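Local coordinates for uncharacterized protein AF_0060 (Archaeoglobus fulgidus DSM 4304, PDB 2P06) that probably acts as a MazG-type nucleoside triphosphate pyrophosphohydrolase that depends on magnesium, although its substrate is unknown, at residues L61-L72 and E87-L98. Sequence-based numbering, arbitrary orientation.
Sequences LLSRLFEEMDEL and ELLDVANFCMYL. With MG (magnesium ion), chain E.
Glu68 and Glu71 face Glu87 and Asp90 across two antiparallel helices (161°, axes 8.8 Å apart), and all four carboxylates hold one magnesium ion, the acidic cluster expected of a MazG-type pyrophosphohydrolase. Each gives a single oxygen: Glu71 OE1 lies 2.1 Å from the metal and Asp90 OD2 lies 2.5 Å from it. Glu71 reaches it on an extended chain, whereas Glu68 and Glu87 bend at chi2. Two waters complete six ligands; one also donates to Glu68 O and Glu87 O, tying metal to both backbones. The other oxygen of Glu68, OE2, accepts a fairly straight, salt-bridging hydrogen bond from Arg64 NH1 (2.7 Å, 161°), nearly in the guanidinium plane. The guanidinium lies obliquely against the Phe94 ring, Arg64 NH1 3.2 Å from Phe94 CZ, while the edge of the Tyr97 ring, at CD2, points onto one face of the Phe94 ring. Apolar knobs fill the rest: Leu65 sits among Val91, Phe94, Cys95 and Leu98, and Val91 fits between Leu65, Glu68, Met69 and Leu72, its CG2 3.7 Å from Leu72 CD2. Further along, a water bridges Leu61 O and Phe94 O. Helix 22-43 flanks the pair, its Arg42 bridging to Glu68 and Asp90 and its Lys38 to Asp90, while Leu65 and Leu88 also pack on a second subunit.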
loop_
_atom_site.group_PDB
_atom_site.type_symbol
_atom_site.label_atom_id
_atom_site.label_comp_id
_atom_site.label_asym_id
_atom_site.label_seq_id
_atom_site.Cartn_x
_atom_site.Cartn_y
_atom_site.Cartn_z
ATOM N N LEU B 61 -6.797 24.984 8.311
ATOM C CA LEU B 61 -5.964 23.779 8.224
ATOM C C LEU B 61 -4.504 24.137 7.953
ATOM O O LEU B 61 -3.616 23.530 8.538
ATOM C CB LEU B 61 -6.514 22.825 7.188
ATOM C CG LEU B 61 -7.832 22.179 7.605
ATOM C CD1 LEU B 61 -8.506 21.405 6.450
ATOM C CD2 LEU B 61 -7.547 21.270 8.818
ATOM N N LEU B 62 -4.290 25.130 7.081
ATOM C CA LEU B 62 -2.980 25.715 6.821
ATOM C C LEU B 62 -2.289 26.280 8.047
ATOM O O LEU B 62 -1.120 25.943 8.331
ATOM C CB LEU B 62 -3.103 26.853 5.818
ATOM C CG LEU B 62 -2.752 26.552 4.372
ATOM C CD1 LEU B 62 -3.239 27.669 3.438
ATOM C CD2 LEU B 62 -1.257 26.349 4.278
ATOM N N SER B 63 -2.960 27.193 8.742
ATOM C CA SER B 63 -2.324 27.823 9.898
ATOM C C SER B 63 -2.076 26.764 10.983
ATOM O O SER B 63 -1.061 26.812 11.674
ATOM C CB SER B 63 -3.133 29.012 10.417
ATOM O OG SER B 63 -4.414 28.563 10.682
ATOM N N ARG B 64 -2.980 25.792 11.122
ATOM C CA ARG B 64 -2.729 24.712 12.082
ATOM C C ARG B 64 -1.490 23.886 11.664
ATOM O O ARG B 64 -0.639 23.558 12.500
ATOM C CB ARG B 64 -3.952 23.807 12.254
ATOM C CG ARG B 64 -5.166 24.411 12.978
ATOM C CD ARG B 64 -5.139 24.321 14.498
ATOM N NE ARG B 64 -4.758 23.010 15.040
ATOM C CZ ARG B 64 -3.529 22.675 15.448
ATOM N NH1 ARG B 64 -3.308 21.454 15.911
ATOM N NH2 ARG B 64 -2.513 23.526 15.389
ATOM N N LEU B 65 -1.369 23.563 10.373
ATOM C CA LEU B 65 -0.189 22.816 9.882
ATOM C C LEU B 65 1.131 23.553 10.163
ATOM O O LEU B 65 2.112 22.968 10.649
ATOM C CB LEU B 65 -0.301 22.549 8.384
ATOM C CG LEU B 65 0.902 21.921 7.676
ATOM C CD1 LEU B 65 1.324 20.589 8.310
ATOM C CD2 LEU B 65 0.575 21.736 6.204
ATOM N N PHE B 66 1.145 24.833 9.822
ATOM C CA PHE B 66 2.253 25.713 10.117
ATOM C C PHE B 66 2.559 25.755 11.620
ATOM O O PHE B 66 3.723 25.770 12.006
ATOM C CB PHE B 66 1.953 27.122 9.579
ATOM C CG PHE B 66 2.313 27.307 8.135
ATOM C CD1 PHE B 66 1.975 26.373 7.191
ATOM C CD2 PHE B 66 3.006 28.417 7.722
ATOM C CE1 PHE B 66 2.343 26.525 5.841
ATOM C CE2 PHE B 66 3.382 28.581 6.371
ATOM C CZ PHE B 66 3.040 27.621 5.434
ATOM N N GLU B 67 1.527 25.780 12.467
ATOM C CA GLU B 67 1.737 25.711 13.919
ATOM C C GLU B 67 2.448 24.420 14.322
ATOM O O GLU B 67 3.377 24.417 15.163
ATOM C CB GLU B 67 0.412 25.851 14.688
ATOM C CG GLU B 67 -0.125 27.267 14.730
ATOM C CD GLU B 67 -1.585 27.347 15.181
ATOM O OE1 GLU B 67 -2.115 26.318 15.656
ATOM O OE2 GLU B 67 -2.194 28.436 15.057
ATOM N N GLU B 68 2.040 23.316 13.712
ATOM C CA GLU B 68 2.621 22.025 14.042
ATOM C C GLU B 68 4.055 21.928 13.509
ATOM O O GLU B 68 4.927 21.347 14.153
ATOM C CB GLU B 68 1.743 20.889 13.520
ATOM C CG GLU B 68 0.322 20.864 14.122
ATOM C CD GLU B 68 0.302 20.593 15.623
ATOM O OE1 GLU B 68 1.201 19.923 16.159
ATOM O OE2 GLU B 68 -0.642 21.026 16.269
HETATM N N MSE B 69 4.302 22.502 12.339
HETATM C CA MSE B 69 5.644 22.506 11.781
HETATM C C MSE B 69 6.574 23.364 12.629
HETATM O O MSE B 69 7.751 23.018 12.798
HETATM C CB MSE B 69 5.631 23.004 10.341
HETATM C CG MSE B 69 5.039 22.013 9.374
HETATM SE SE MSE B 69 5.031 22.650 7.561
HETATM C CE MSE B 69 6.676 23.585 7.447
ATOM N N ASP B 70 6.049 24.459 13.169
ATOM C CA ASP B 70 6.806 25.288 14.114
ATOM C C ASP B 70 7.190 24.506 15.399
ATOM O O ASP B 70 8.332 24.604 15.876
ATOM C CB ASP B 70 6.029 26.572 14.445
ATOM C CG ASP B 70 6.015 27.570 13.271
ATOM O OD1 ASP B 70 6.871 27.421 12.356
ATOM O OD2 ASP B 70 5.159 28.511 13.262
ATOM N N GLU B 71 6.247 23.729 15.943
ATOM C CA GLU B 71 6.537 22.865 17.092
ATOM C C GLU B 71 7.594 21.804 16.776
ATOM O O GLU B 71 8.410 21.477 17.621
ATOM C CB GLU B 71 5.281 22.183 17.630
ATOM C CG GLU B 71 4.357 23.125 18.385
ATOM C CD GLU B 71 3.044 22.490 18.756
ATOM O OE1 GLU B 71 2.811 21.338 18.332
ATOM O OE2 GLU B 71 2.234 23.145 19.448
ATOM N N LEU B 72 7.575 21.281 15.556
ATOM C CA LEU B 72 8.538 20.291 15.145
ATOM C C LEU B 72 9.918 20.952 15.124
ATOM O O LEU B 72 10.870 20.441 15.737
ATOM C CB LEU B 72 8.133 19.678 13.798
ATOM C CG LEU B 72 9.106 18.791 13.013
ATOM C CD1 LEU B 72 9.843 17.898 13.936
ATOM C CD2 LEU B 72 8.339 17.976 11.966
ATOM N N GLU B 87 5.905 14.939 17.349
ATOM C CA GLU B 87 5.714 16.109 16.489
ATOM C C GLU B 87 5.669 15.715 15.021
ATOM O O GLU B 87 4.968 16.353 14.246
ATOM C CB GLU B 87 6.778 17.194 16.707
ATOM C CG GLU B 87 6.963 17.677 18.159
ATOM C CD GLU B 87 5.703 18.266 18.790
ATOM O OE1 GLU B 87 4.724 18.609 18.083
ATOM O OE2 GLU B 87 5.706 18.410 20.033
ATOM N N LEU B 88 6.383 14.651 14.644
ATOM C CA LEU B 88 6.306 14.132 13.273
ATOM C C LEU B 88 4.921 13.568 12.943
ATOM O O LEU B 88 4.412 13.771 11.846
ATOM C CB LEU B 88 7.398 13.064 13.048
ATOM C CG LEU B 88 8.846 13.563 13.106
ATOM C CD1 LEU B 88 9.821 12.391 13.343
ATOM C CD2 LEU B 88 9.203 14.357 11.850
ATOM N N LEU B 89 4.317 12.881 13.910
ATOM C CA LEU B 89 2.946 12.374 13.785
ATOM C C LEU B 89 1.954 13.533 13.572
ATOM O O LEU B 89 1.101 13.479 12.682
ATOM C CB LEU B 89 2.547 11.548 15.023
ATOM C CG LEU B 89 3.346 10.263 15.249
ATOM C CD1 LEU B 89 3.017 9.627 16.640
ATOM C CD2 LEU B 89 3.105 9.254 14.080
ATOM N N ASP B 90 2.106 14.597 14.362
ATOM C CA ASP B 90 1.236 15.782 14.250
ATOM C C ASP B 90 1.365 16.419 12.873
ATOM O O ASP B 90 0.373 16.715 12.243
ATOM C CB ASP B 90 1.582 16.832 15.304
ATOM C CG ASP B 90 1.138 16.455 16.712
ATOM O OD1 ASP B 90 0.219 15.605 16.858
ATOM O OD2 ASP B 90 1.704 17.065 17.679
ATOM N N VAL B 91 2.592 16.633 12.399
ATOM C CA VAL B 91 2.778 17.256 11.065
ATOM C C VAL B 91 2.177 16.386 9.977
ATOM O O VAL B 91 1.492 16.902 9.117
ATOM C CB VAL B 91 4.237 17.625 10.760
ATOM C CG1 VAL B 91 4.424 18.049 9.276
ATOM C CG2 VAL B 91 4.718 18.741 11.724
ATOM N N ALA B 92 2.398 15.075 10.033
ATOM C CA ALA B 92 1.868 14.150 9.025
ATOM C C ALA B 92 0.339 14.206 9.002
ATOM O O ALA B 92 -0.273 14.269 7.926
ATOM C CB ALA B 92 2.338 12.694 9.274
ATOM N N ASN B 93 -0.268 14.172 10.188
ATOM C CA ASN B 93 -1.726 14.281 10.295
ATOM C C ASN B 93 -2.235 15.550 9.670
ATOM O O ASN B 93 -3.154 15.507 8.856
ATOM C CB ASN B 93 -2.217 14.162 11.738
ATOM C CG ASN B 93 -2.488 12.724 12.159
ATOM O OD1 ASN B 93 -2.850 11.882 11.336
ATOM N ND2 ASN B 93 -2.376 12.450 13.463
ATOM N N PHE B 94 -1.636 16.682 10.006
ATOM C CA PHE B 94 -2.095 17.929 9.428
ATOM C C PHE B 94 -1.822 18.101 7.919
ATOM O O PHE B 94 -2.600 18.774 7.221
ATOM C CB PHE B 94 -1.669 19.129 10.291
ATOM C CG PHE B 94 -2.562 19.299 11.472
ATOM C CD1 PHE B 94 -3.700 20.090 11.375
ATOM C CD2 PHE B 94 -2.376 18.531 12.609
ATOM C CE1 PHE B 94 -4.587 20.188 12.430
ATOM C CE2 PHE B 94 -3.256 18.626 13.675
ATOM C CZ PHE B 94 -4.348 19.465 13.598
ATOM N N CYS B 95 -0.754 17.489 7.413
ATOM C CA CYS B 95 -0.580 17.386 5.958
ATOM C C CYS B 95 -1.759 16.604 5.389
ATOM O O CYS B 95 -2.292 16.957 4.349
ATOM C CB CYS B 95 0.701 16.653 5.577
ATOM S SG CYS B 95 2.198 17.605 5.902
HETATM N N MSE B 96 -2.103 15.509 6.055
HETATM C CA MSE B 96 -3.199 14.674 5.626
HETATM C C MSE B 96 -4.543 15.403 5.645
HETATM O O MSE B 96 -5.336 15.299 4.704
HETATM C CB MSE B 96 -3.302 13.435 6.500
HETATM C CG MSE B 96 -4.386 12.519 5.986
HETATM SE SE MSE B 96 -4.468 10.875 6.952
HETATM C CE MSE B 96 -5.274 11.395 8.505
ATOM N N TYR B 97 -4.805 16.139 6.717
ATOM C CA TYR B 97 -6.088 16.845 6.840
ATOM C C TYR B 97 -6.225 17.887 5.735
ATOM O O TYR B 97 -7.259 17.981 5.094
ATOM C CB TYR B 97 -6.254 17.491 8.208
ATOM C CG TYR B 97 -6.104 16.566 9.392
ATOM C CD1 TYR B 97 -6.349 15.208 9.285
ATOM C CD2 TYR B 97 -5.748 17.070 10.629
ATOM C CE1 TYR B 97 -6.217 14.362 10.365
ATOM C CE2 TYR B 97 -5.591 16.244 11.708
ATOM C CZ TYR B 97 -5.821 14.879 11.573
ATOM O OH TYR B 97 -5.656 14.048 12.659
ATOM N N LEU B 98 -5.179 18.666 5.493
ATOM C CA LEU B 98 -5.264 19.686 4.464
ATOM C C LEU B 98 -5.337 19.034 3.085
ATOM O O LEU B 98 -6.083 19.480 2.225
ATOM C CB LEU B 98 -4.085 20.646 4.547
ATOM C CG LEU B 98 -4.023 21.772 3.522
ATOM C CD1 LEU B 98 -5.309 22.596 3.553
ATOM C CD2 LEU B 98 -2.775 22.616 3.851
HETATM MG MG MG E . 2.685 19.339 17.722
HETATM O O HOH W 1 -4.131 20.836 8.316
HETATM O O HOH W 2 4.159 19.004 15.762
HETATM O O HOH W 3 1.382 19.256 19.327
#